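Long-range contacts in MIPZ (PDB 2XJ9), which is an ATPase that positions the division plane, probably inhibiting cell division through a gradient set up by nucleoid binding and nucleotide-dependent dimerization: residues A[5-10]-A[106-111]; A[178-183]-A[211-216]; A[44-49]-A[77-82]. The protein carries 1 engineered substitution. One frame throughout, in Å; residues are numbered along the deposited sequence.

Contact 1: residues A[5-10]-A[106-111]; sequences RVIVVG and FILIDT
I7 and L108 sit side by side at the heart of this contact, on two neighbouring parallel strands, 5-9 and 106-110, in the central sheet of a P-loop NTPase of the ParA/MinD type. The strand axes run only 14° apart and the backbones are laced by alternating bonds. I7 is held twice: its N donates to I107 O at 2.8 Å, and its O accepts from I109 N at 2.9 Å in an almost straight N-H...O line of 179°. V9 N carries the ladder on to I109 O.

The tight part is apolar. On the face with I7 and V9, L108 reaches across with both branches: CD2 meets I7 CD1 at 3.8 Å, while CD1 meets V9 CG2, also at 3.8 Å. Helix 18-30 packs over V9 and L108. On the reverse face I109 CD1 lies at 3.9 Å from V8 CG2 and comes close to V6 CG1 as well; helices 86-103 and 117-124 close this side.

The loose side is the start of the strands. R5 is partly exposed and poorly ordered, and what it offers F106 is mainly CB, 4.0 Å from F106 CE1. The F106 ring is buried: I7 CD1 approaches it obliquely and Y269 makes an edge-to-face pair with it.

At the other end the strands run out toward the nucleotide. D110, whose side chain is about 5 Å from the magnesium ion, hydrogen-bonds S19 OG through OD2. Beside it T111 holds OG1 between its backbone N and carbonyl carbon (chi1 74°), which turns the hydroxyl back to the first strand, where OG1 donates in the carbonyl plane to a lone pair of V9 O at 3.1 Å.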
loop_
_atom_site.group_PDB
_atom_site.type_symbol
_atom_site.label_atom_id
_atom_site.label_comp_id
_atom_site.label_asym_id
_atom_site.label_seq_id
_atom_site.Cartn_x
_atom_site.Cartn_y
_atom_site.Cartn_z
ATOM N N ARG A 5 21.595 12.076 -12.879
ATOM C CA ARG A 5 20.574 12.476 -11.909
ATOM C C ARG A 5 19.859 11.305 -11.223
ATOM O O ARG A 5 19.632 10.242 -11.814
ATOM C CB ARG A 5 19.591 13.481 -12.518
ATOM C CG ARG A 5 20.151 14.900 -12.434
ATOM C CD ARG A 5 19.177 16.010 -12.815
ATOM N NE ARG A 5 17.869 15.848 -12.251
ATOM C CZ ARG A 5 16.664 15.991 -12.802
ATOM N NH1 ARG A 5 16.436 16.327 -14.066
ATOM N NH2 ARG A 5 15.639 15.775 -12.003
ATOM N N VAL A 6 19.529 11.512 -9.955
ATOM C CA VAL A 6 18.972 10.460 -9.118
ATOM C C VAL A 6 17.530 10.757 -8.729
ATOM O O VAL A 6 17.265 11.778 -8.093
ATOM C CB VAL A 6 19.767 10.311 -7.815
ATOM C CG1 VAL A 6 19.020 9.390 -6.861
ATOM C CG2 VAL A 6 21.162 9.801 -8.100
ATOM N N ILE A 7 16.609 9.866 -9.101
ATOM C CA ILE A 7 15.191 10.026 -8.742
ATOM C C ILE A 7 14.725 9.015 -7.702
ATOM O O ILE A 7 14.788 7.803 -7.911
ATOM C CB ILE A 7 14.261 9.895 -9.961
ATOM C CG1 ILE A 7 14.656 10.925 -11.033
ATOM C CG2 ILE A 7 12.811 10.028 -9.517
ATOM C CD1 ILE A 7 14.140 10.623 -12.415
ATOM N N VAL A 8 14.247 9.515 -6.577
ATOM C CA VAL A 8 13.745 8.636 -5.546
ATOM C C VAL A 8 12.237 8.703 -5.457
ATOM O O VAL A 8 11.690 9.757 -5.192
ATOM C CB VAL A 8 14.367 8.961 -4.195
ATOM C CG1 VAL A 8 13.486 8.461 -3.080
ATOM C CG2 VAL A 8 15.743 8.338 -4.121
ATOM N N VAL A 9 11.573 7.577 -5.706
ATOM C CA VAL A 9 10.121 7.489 -5.595
ATOM C C VAL A 9 9.727 7.132 -4.168
ATOM O O VAL A 9 10.066 6.074 -3.676
ATOM C CB VAL A 9 9.537 6.410 -6.519
ATOM C CG1 VAL A 9 8.054 6.429 -6.407
ATOM C CG2 VAL A 9 9.972 6.618 -7.961
ATOM N N GLY A 10 8.994 8.003 -3.498
ATOM C CA GLY A 10 8.793 7.797 -2.084
ATOM C C GLY A 10 7.450 8.157 -1.498
ATOM O O GLY A 10 6.818 9.128 -1.884
ATOM N N PHE A 106 20.410 8.244 -15.411
ATOM C CA PHE A 106 19.429 8.334 -14.344
ATOM C C PHE A 106 19.501 7.123 -13.442
ATOM O O PHE A 106 19.699 5.997 -13.905
ATOM C CB PHE A 106 18.027 8.447 -14.918
ATOM C CG PHE A 106 17.739 9.768 -15.525
ATOM C CD1 PHE A 106 17.392 10.847 -14.726
ATOM C CD2 PHE A 106 17.821 9.944 -16.898
ATOM C CE1 PHE A 106 17.123 12.085 -15.288
ATOM C CE2 PHE A 106 17.554 11.183 -17.475
ATOM C CZ PHE A 106 17.204 12.255 -16.669
ATOM N N ILE A 107 19.346 7.363 -12.150
ATOM C CA ILE A 107 19.161 6.277 -11.206
ATOM C C ILE A 107 17.782 6.372 -10.593
ATOM O O ILE A 107 17.486 7.311 -9.850
ATOM C CB ILE A 107 20.164 6.296 -10.060
ATOM C CG1 ILE A 107 21.541 5.845 -10.533
ATOM C CG2 ILE A 107 19.665 5.399 -8.939
ATOM C CD1 ILE A 107 22.169 6.771 -11.525
ATOM N N LEU A 108 16.957 5.383 -10.908
ATOM C CA LEU A 108 15.607 5.302 -10.385
ATOM C C LEU A 108 15.582 4.411 -9.163
ATOM O O LEU A 108 15.856 3.203 -9.245
ATOM C CB LEU A 108 14.669 4.730 -11.436
ATOM C CG LEU A 108 13.449 5.592 -11.697
ATOM C CD1 LEU A 108 12.748 5.883 -10.402
ATOM C CD2 LEU A 108 13.890 6.873 -12.349
ATOM N N ILE A 109 15.258 4.994 -8.022
ATOM C CA ILE A 109 15.135 4.188 -6.827
ATOM C C ILE A 109 13.693 4.089 -6.353
ATOM O O ILE A 109 13.064 5.109 -6.035
ATOM C CB ILE A 109 15.973 4.748 -5.717
ATOM C CG1 ILE A 109 17.397 4.952 -6.228
ATOM C CG2 ILE A 109 15.948 3.807 -4.539
ATOM C CD1 ILE A 109 18.325 5.656 -5.243
ATOM N N ASP A 110 13.176 2.859 -6.326
ATOM C CA ASP A 110 11.863 2.611 -5.753
ATOM C C ASP A 110 11.991 2.220 -4.293
ATOM O O ASP A 110 12.761 1.329 -3.962
ATOM C CB ASP A 110 11.142 1.502 -6.499
ATOM C CG ASP A 110 9.696 1.364 -6.059
ATOM O OD1 ASP A 110 9.288 2.038 -5.082
ATOM O OD2 ASP A 110 8.971 0.570 -6.678
ATOM N N THR A 111 11.238 2.873 -3.416
ATOM C CA THR A 111 11.343 2.552 -1.997
ATOM C C THR A 111 10.088 1.853 -1.478
ATOM O O THR A 111 9.062 1.854 -2.152
ATOM C CB THR A 111 11.740 3.782 -1.133
ATOM O OG1 THR A 111 10.636 4.679 -1.011
ATOM C CG2 THR A 111 12.874 4.502 -1.769
#

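Contact 2: residues A[178-183]-A[211-216]; sequences AMDWVV and GFRIGP
R213 NH2 is gripped by two oxygens, D180 OD1 across the contact at 2.7 Å and the backbone O of S263. Next to it R213 NE donates to D180 OD2 at 3.0 Å on the syn lone pair, which makes a side-on, two-nitrogen salt bridge with the carboxylate and guanidinium only 23° from coplanar. V182 CG2 sits over the centre of one guanidinium face, 3.4 Å from R213 CZ. An alanine in place of R213 would probably leave the D180 carboxylate without its counter-charge and uncover the V182 methyl on this partly exposed side.

Away from the salt bridge the contact is aromatic. F212 CB lies over the W181 ring, 3.5 Å from W181 CD2. With F212 CG set between its backbone N and carbonyl carbon (chi1 57°), the F212 ring turns its edge to the indole face, the planes 69° apart. One face of F212 takes V183 CG2, which stands 3.5 Å from the ring centroid in a CH-pi contact. W181 NE1 also hydrogen-bonds T131 OG1.

Between these groups R213 N bonds W181 O at 3.0 Å, and R213 O and G215 N continue the pairing with V183. Helix 194-210, packed on W181 and F212, links the strands, so this is a parallel beta-alpha-beta unit whose second strand, 213-215, is the outermost of this chain's sheet.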
loop_
_atom_site.group_PDB
_atom_site.type_symbol
_atom_site.label_atom_id
_atom_site.label_comp_id
_atom_site.label_asym_id
_atom_site.label_seq_id
_atom_site.Cartn_x
_atom_site.Cartn_y
_atom_site.Cartn_z
ATOM N N ALA A 178 19.278 22.429 -5.180
ATOM C CA ALA A 178 18.502 21.791 -4.115
ATOM C C ALA A 178 17.729 20.575 -4.618
ATOM O O ALA A 178 17.792 20.228 -5.797
ATOM C CB ALA A 178 17.540 22.797 -3.475
ATOM N N MET A 179 16.995 19.932 -3.717
ATOM C CA MET A 179 16.156 18.801 -4.089
ATOM C C MET A 179 14.774 19.269 -4.523
ATOM O O MET A 179 14.112 20.010 -3.799
ATOM C CB MET A 179 16.001 17.873 -2.899
ATOM C CG MET A 179 16.222 16.433 -3.208
ATOM S SD MET A 179 16.205 15.548 -1.653
ATOM C CE MET A 179 14.499 15.802 -1.201
ATOM N N ASP A 180 14.340 18.846 -5.705
ATOM C CA ASP A 180 12.957 19.061 -6.129
ATOM C C ASP A 180 12.037 17.994 -5.470
ATOM O O ASP A 180 12.388 16.801 -5.399
ATOM C CB ASP A 180 12.880 19.014 -7.663
ATOM C CG ASP A 180 11.654 19.728 -8.228
ATOM O OD1 ASP A 180 11.452 19.636 -9.464
ATOM O OD2 ASP A 180 10.907 20.377 -7.449
ATOM N N TRP A 181 10.884 18.420 -4.958
ATOM C CA TRP A 181 9.961 17.472 -4.355
ATOM C C TRP A 181 8.568 17.620 -4.955
ATOM O O TRP A 181 7.943 18.674 -4.821
ATOM C CB TRP A 181 9.918 17.638 -2.840
ATOM C CG TRP A 181 9.082 16.587 -2.181
ATOM C CD1 TRP A 181 8.623 15.430 -2.746
ATOM C CD2 TRP A 181 8.574 16.601 -0.832
ATOM N NE1 TRP A 181 7.867 14.721 -1.828
ATOM C CE2 TRP A 181 7.820 15.423 -0.654
ATOM C CE3 TRP A 181 8.684 17.496 0.240
ATOM C CZ2 TRP A 181 7.206 15.121 0.536
ATOM C CZ3 TRP A 181 8.063 17.191 1.423
ATOM C CH2 TRP A 181 7.335 16.016 1.564
ATOM N N VAL A 182 8.089 16.573 -5.623
ATOM C CA VAL A 182 6.772 16.624 -6.271
ATOM C C VAL A 182 5.770 15.618 -5.730
ATOM O O VAL A 182 5.998 14.423 -5.800
ATOM C CB VAL A 182 6.899 16.343 -7.764
ATOM C CG1 VAL A 182 5.551 16.114 -8.365
ATOM C CG2 VAL A 182 7.602 17.491 -8.448
ATOM N N VAL A 183 4.654 16.097 -5.205
ATOM C CA VAL A 183 3.574 15.219 -4.757
ATOM C C VAL A 183 2.463 15.135 -5.802
ATOM O O VAL A 183 1.795 16.128 -6.062
ATOM C CB VAL A 183 2.903 15.773 -3.503
ATOM C CG1 VAL A 183 1.675 14.981 -3.212
ATOM C CG2 VAL A 183 3.829 15.733 -2.334
ATOM N N GLY A 211 7.299 22.582 1.516
ATOM C CA GLY A 211 8.141 22.774 0.355
ATOM C C GLY A 211 8.126 21.681 -0.705
ATOM O O GLY A 211 9.179 21.229 -1.193
ATOM N N PHE A 212 6.932 21.252 -1.088
ATOM C CA PHE A 212 6.812 20.489 -2.313
ATOM C C PHE A 212 5.870 21.213 -3.267
ATOM O O PHE A 212 5.206 22.185 -2.884
ATOM C CB PHE A 212 6.364 19.049 -2.049
ATOM C CG PHE A 212 5.074 18.938 -1.321
ATOM C CD1 PHE A 212 5.051 18.611 0.019
ATOM C CD2 PHE A 212 3.870 19.145 -1.987
ATOM C CE1 PHE A 212 3.849 18.505 0.695
ATOM C CE2 PHE A 212 2.662 19.038 -1.320
ATOM C CZ PHE A 212 2.649 18.716 0.024
ATOM N N ARG A 213 5.844 20.754 -4.509
ATOM C CA ARG A 213 4.930 21.274 -5.485
ATOM C C ARG A 213 4.100 20.140 -6.066
ATOM O O ARG A 213 4.593 19.047 -6.315
ATOM C CB ARG A 213 5.691 21.998 -6.582
ATOM C CG ARG A 213 6.867 21.236 -7.116
ATOM C CD ARG A 213 7.446 21.895 -8.350
ATOM N NE ARG A 213 8.393 21.005 -9.006
ATOM C CZ ARG A 213 8.148 20.369 -10.147
ATOM N NH1 ARG A 213 6.997 20.544 -10.768
ATOM N NH2 ARG A 213 9.060 19.569 -10.677
ATOM N N ILE A 214 2.826 20.409 -6.277
ATOM C CA ILE A 214 1.918 19.382 -6.732
ATOM C C ILE A 214 2.056 19.119 -8.230
ATOM O O ILE A 214 2.128 20.042 -9.038
ATOM C CB ILE A 214 0.470 19.741 -6.382
ATOM C CG1 ILE A 214 0.350 19.980 -4.882
ATOM C CG2 ILE A 214 -0.470 18.650 -6.840
ATOM C CD1 ILE A 214 -0.820 20.822 -4.506
ATOM N N GLY A 215 2.115 17.845 -8.590
ATOM C CA GLY A 215 2.147 17.453 -9.983
ATOM C C GLY A 215 0.800 16.897 -10.424
ATOM O O GLY A 215 -0.110 16.675 -9.602
ATOM N N PRO A 216 0.675 16.639 -11.733
ATOM C CA PRO A 216 -0.538 16.122 -12.371
ATOM C C PRO A 216 -0.809 14.665 -12.004
ATOM O O PRO A 216 0.112 13.834 -12.016
ATOM C CB PRO A 216 -0.220 16.214 -13.869
ATOM C CG PRO A 216 1.239 16.669 -13.973
ATOM C CD PRO A 216 1.843 16.550 -12.622
#

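Contact 3: residues A[44-49]-A[77-82]; sequences RQRTSA and NDVALA. With AGS (phosphothiophosphoric acid-adenylate ester), chain D.
R46 and D78 supply the charged part of this surface contact. R46 NH1 stands 3.7 Å from D78 OD2 in a long salt bridge; D78 OD2 stands off the plane of the guanidinium, so the pair attracts only through its charges. Both groups have firmer partners elsewhere: R46 NH2 forms a salt bridge with E53, and D78 OD1 accepts from L74 N. The two side chains cross at about a right angle, and the guanidinium also has A49 CB over one face.

The rest across the two segments is van der Waals contact, made largely by the aliphatic stems of the arginines. R44 CG meets A82 CB at 3.7 Å. V79 CG2 is set between the two arginines, 3.8 Å from R44 O and 4.1 Å from R46 CD.

Residues 44-46 form the loop that leads into helix 47-62, with R46 at the N-cap; this loop probably corresponds to the first switch region, as in ParA/MinD-type ATPases. Q45 of the loop belongs to the nucleotide pocket, and T47, where the helix begins, to the magnesium site. The loop's partner is the short helix 78-81, with N77 at its N-cap position.

Beyond A82, R44 reaches the second subunit. Its chain bends at chi2 (-132°), which places CD, and again at chi3, and R44 NH2 ends in a salt bridge with E12 of the second subunit. L158 of that subunit packs against R44, K13 against Q45 and V138 against T47.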
loop_
_atom_site.group_PDB
_atom_site.type_symbol
_atom_site.label_atom_id
_atom_site.label_comp_id
_atom_site.label_asym_id
_atom_site.label_seq_id
_atom_site.Cartn_x
_atom_site.Cartn_y
_atom_site.Cartn_z
ATOM N N ARG A 44 11.909 -7.488 0.217
ATOM C CA ARG A 44 11.035 -8.664 0.074
ATOM C C ARG A 44 10.106 -8.588 -1.154
ATOM O O ARG A 44 10.158 -9.467 -2.030
ATOM C CB ARG A 44 10.237 -8.933 1.355
ATOM C CG ARG A 44 11.041 -8.730 2.611
ATOM C CD ARG A 44 10.938 -9.863 3.608
ATOM N NE ARG A 44 9.640 -10.453 3.691
ATOM C CZ ARG A 44 9.274 -11.722 3.841
ATOM N NH1 ARG A 44 10.107 -12.747 3.925
ATOM N NH2 ARG A 44 7.971 -11.939 3.886
ATOM N N GLN A 45 9.264 -7.556 -1.225
ATOM C CA GLN A 45 8.301 -7.452 -2.327
ATOM C C GLN A 45 8.981 -7.362 -3.674
ATOM O O GLN A 45 8.662 -8.135 -4.576
ATOM C CB GLN A 45 7.410 -6.241 -2.182
ATOM C CG GLN A 45 6.535 -6.233 -0.985
ATOM C CD GLN A 45 5.410 -5.255 -1.159
ATOM O OE1 GLN A 45 4.858 -4.748 -0.179
ATOM N NE2 GLN A 45 5.060 -4.974 -2.415
ATOM N N ARG A 46 9.885 -6.389 -3.807
ATOM C CA ARG A 46 10.723 -6.269 -4.976
ATOM C C ARG A 46 9.898 -6.119 -6.231
ATOM O O ARG A 46 10.194 -6.757 -7.249
ATOM C CB ARG A 46 11.613 -7.493 -5.091
ATOM C CG ARG A 46 12.655 -7.550 -4.022
ATOM C CD ARG A 46 13.324 -8.899 -3.989
ATOM N NE ARG A 46 13.650 -9.407 -5.323
ATOM C CZ ARG A 46 14.614 -8.913 -6.099
ATOM N NH1 ARG A 46 15.336 -7.873 -5.685
ATOM N NH2 ARG A 46 14.840 -9.449 -7.294
ATOM N N THR A 47 8.875 -5.267 -6.165
ATOM C CA THR A 47 7.961 -5.070 -7.302
ATOM C C THR A 47 8.646 -4.571 -8.600
ATOM O O THR A 47 8.409 -5.114 -9.689
ATOM C CB THR A 47 6.798 -4.117 -6.944
ATOM O OG1 THR A 47 6.225 -4.475 -5.675
ATOM C CG2 THR A 47 5.732 -4.134 -8.030
ATOM N N SER A 48 9.484 -3.539 -8.497
ATOM C CA SER A 48 10.181 -3.045 -9.680
ATOM C C SER A 48 11.129 -4.118 -10.196
ATOM O O SER A 48 11.190 -4.370 -11.392
ATOM C CB SER A 48 10.956 -1.762 -9.401
ATOM O OG SER A 48 10.232 -0.843 -8.612
ATOM N N ALA A 49 11.864 -4.762 -9.293
ATOM C CA ALA A 49 12.763 -5.862 -9.677
ATOM C C ALA A 49 12.017 -7.030 -10.365
ATOM O O ALA A 49 12.434 -7.528 -11.421
ATOM C CB ALA A 49 13.536 -6.348 -8.466
ATOM N N ASN A 77 20.487 -12.565 -3.396
ATOM C CA ASN A 77 19.187 -12.879 -2.829
ATOM C C ASN A 77 18.785 -11.815 -1.803
ATOM O O ASN A 77 19.254 -11.838 -0.657
ATOM C CB ASN A 77 19.228 -14.261 -2.180
ATOM C CG ASN A 77 17.902 -14.668 -1.579
ATOM O OD1 ASN A 77 17.250 -13.880 -0.897
ATOM N ND2 ASN A 77 17.490 -15.903 -1.834
ATOM N N ASP A 78 17.911 -10.890 -2.211
ATOM C CA ASP A 78 17.560 -9.735 -1.372
ATOM C C ASP A 78 16.486 -10.078 -0.356
ATOM O O ASP A 78 16.434 -9.488 0.736
ATOM C CB ASP A 78 17.097 -8.548 -2.223
ATOM C CG ASP A 78 18.050 -8.232 -3.368
ATOM O OD1 ASP A 78 18.374 -7.032 -3.561
ATOM O OD2 ASP A 78 18.455 -9.183 -4.082
ATOM N N VAL A 79 15.614 -11.017 -0.726
ATOM C CA VAL A 79 14.600 -11.480 0.199
ATOM C C VAL A 79 15.325 -11.938 1.451
ATOM O O VAL A 79 14.896 -11.651 2.568
ATOM C CB VAL A 79 13.762 -12.623 -0.397
ATOM C CG1 VAL A 79 12.937 -13.292 0.682
ATOM C CG2 VAL A 79 12.861 -12.101 -1.504
ATOM N N ALA A 80 16.446 -12.629 1.239
ATOM C CA ALA A 80 17.323 -13.122 2.310
ATOM C C ALA A 80 17.997 -11.970 3.029
ATOM O O ALA A 80 17.973 -11.909 4.254
ATOM C CB ALA A 80 18.370 -14.051 1.739
ATOM N N LEU A 81 18.593 -11.063 2.251
ATOM C CA LEU A 81 19.197 -9.850 2.796
ATOM C C LEU A 81 18.256 -9.032 3.690
ATOM O O LEU A 81 18.701 -8.313 4.586
ATOM C CB LEU A 81 19.735 -8.965 1.668
ATOM C CG LEU A 81 20.350 -7.657 2.166
ATOM C CD1 LEU A 81 21.301 -7.925 3.313
ATOM C CD2 LEU A 81 21.060 -6.940 1.057
ATOM N N ALA A 82 16.956 -9.139 3.441
ATOM C CA ALA A 82 15.982 -8.394 4.227
ATOM C C ALA A 82 16.093 -8.771 5.694
ATOM O O ALA A 82 15.744 -7.981 6.571
ATOM C CB ALA A 82 14.595 -8.652 3.720
HETATM P PG AGS D . 3.932 -0.689 -1.511
HETATM S S1G AGS D . 3.893 -0.044 -0.125
HETATM O O2G AGS D . 3.399 -2.103 -1.584
HETATM O O3G AGS D . 5.240 -0.581 -2.263
HETATM P PB AGS D . 3.310 0.954 -3.784
HETATM O O1B AGS D . 3.397 2.410 -3.382
HETATM O O2B AGS D . 4.415 0.188 -4.467
HETATM O O3B AGS D . 2.907 0.173 -2.425
HETATM P PA AGS D . 1.827 0.138 -6.073
HETATM O O1A AGS D . 2.644 0.868 -7.119
HETATM O O2A AGS D . 1.998 -1.328 -5.908
HETATM O O3A AGS D . 1.979 0.844 -4.658
HETATM O "O5'" AGS D . 0.276 0.455 -6.306
HETATM C "C5'" AGS D . -0.690 -0.093 -5.425
HETATM C "C4'" AGS D . -1.721 -0.916 -6.213
HETATM O "O4'" AGS D . -2.353 -0.002 -7.069
HETATM C "C3'" AGS D . -1.151 -1.971 -7.145
HETATM O "O3'" AGS D . -2.080 -3.035 -7.248
HETATM C "C2'" AGS D . -1.065 -1.347 -8.521
HETATM O "O2'" AGS D . -1.228 -2.380 -9.503
HETATM C "C1'" AGS D . -2.213 -0.362 -8.442
HETATM N N9 AGS D . -2.105 0.979 -9.063
HETATM C C8 AGS D . -1.300 1.988 -8.656
HETATM N N7 AGS D . -1.494 3.108 -9.409
HETATM C C5 AGS D . -2.463 2.805 -10.292
HETATM C C6 AGS D . -3.149 3.516 -11.360
HETATM N N6 AGS D . -2.819 4.794 -11.629
HETATM N N1 AGS D . -4.104 2.843 -12.036
HETATM C C2 AGS D . -4.435 1.566 -11.782
HETATM N N3 AGS D . -3.851 0.851 -10.824
HETATM C C4 AGS D . -2.880 1.414 -10.061
#

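How the contacts relate
Contacts 1 and 2 belong to the same parallel sheet, contact 1 in its buried middle and contact 2 at its edge, their centres about 14 Å apart. Both rely on backbone ladders, but the side chains change from almost wholly aliphatic in contact 1 to a salt bridge and aromatic pair in contact 2. Contact 3 is a surface contact of loop and helix, with no hydrogen bond between its segments. It lies about 28 Å from contact 2, centre to centre, across the middle of the chain, yet it touches contact 1, where S48 OG comes 2.7 Å from D110 OD2 near the bound magnesium ion. In sequence, contact 3 falls between the two strands of contact 1.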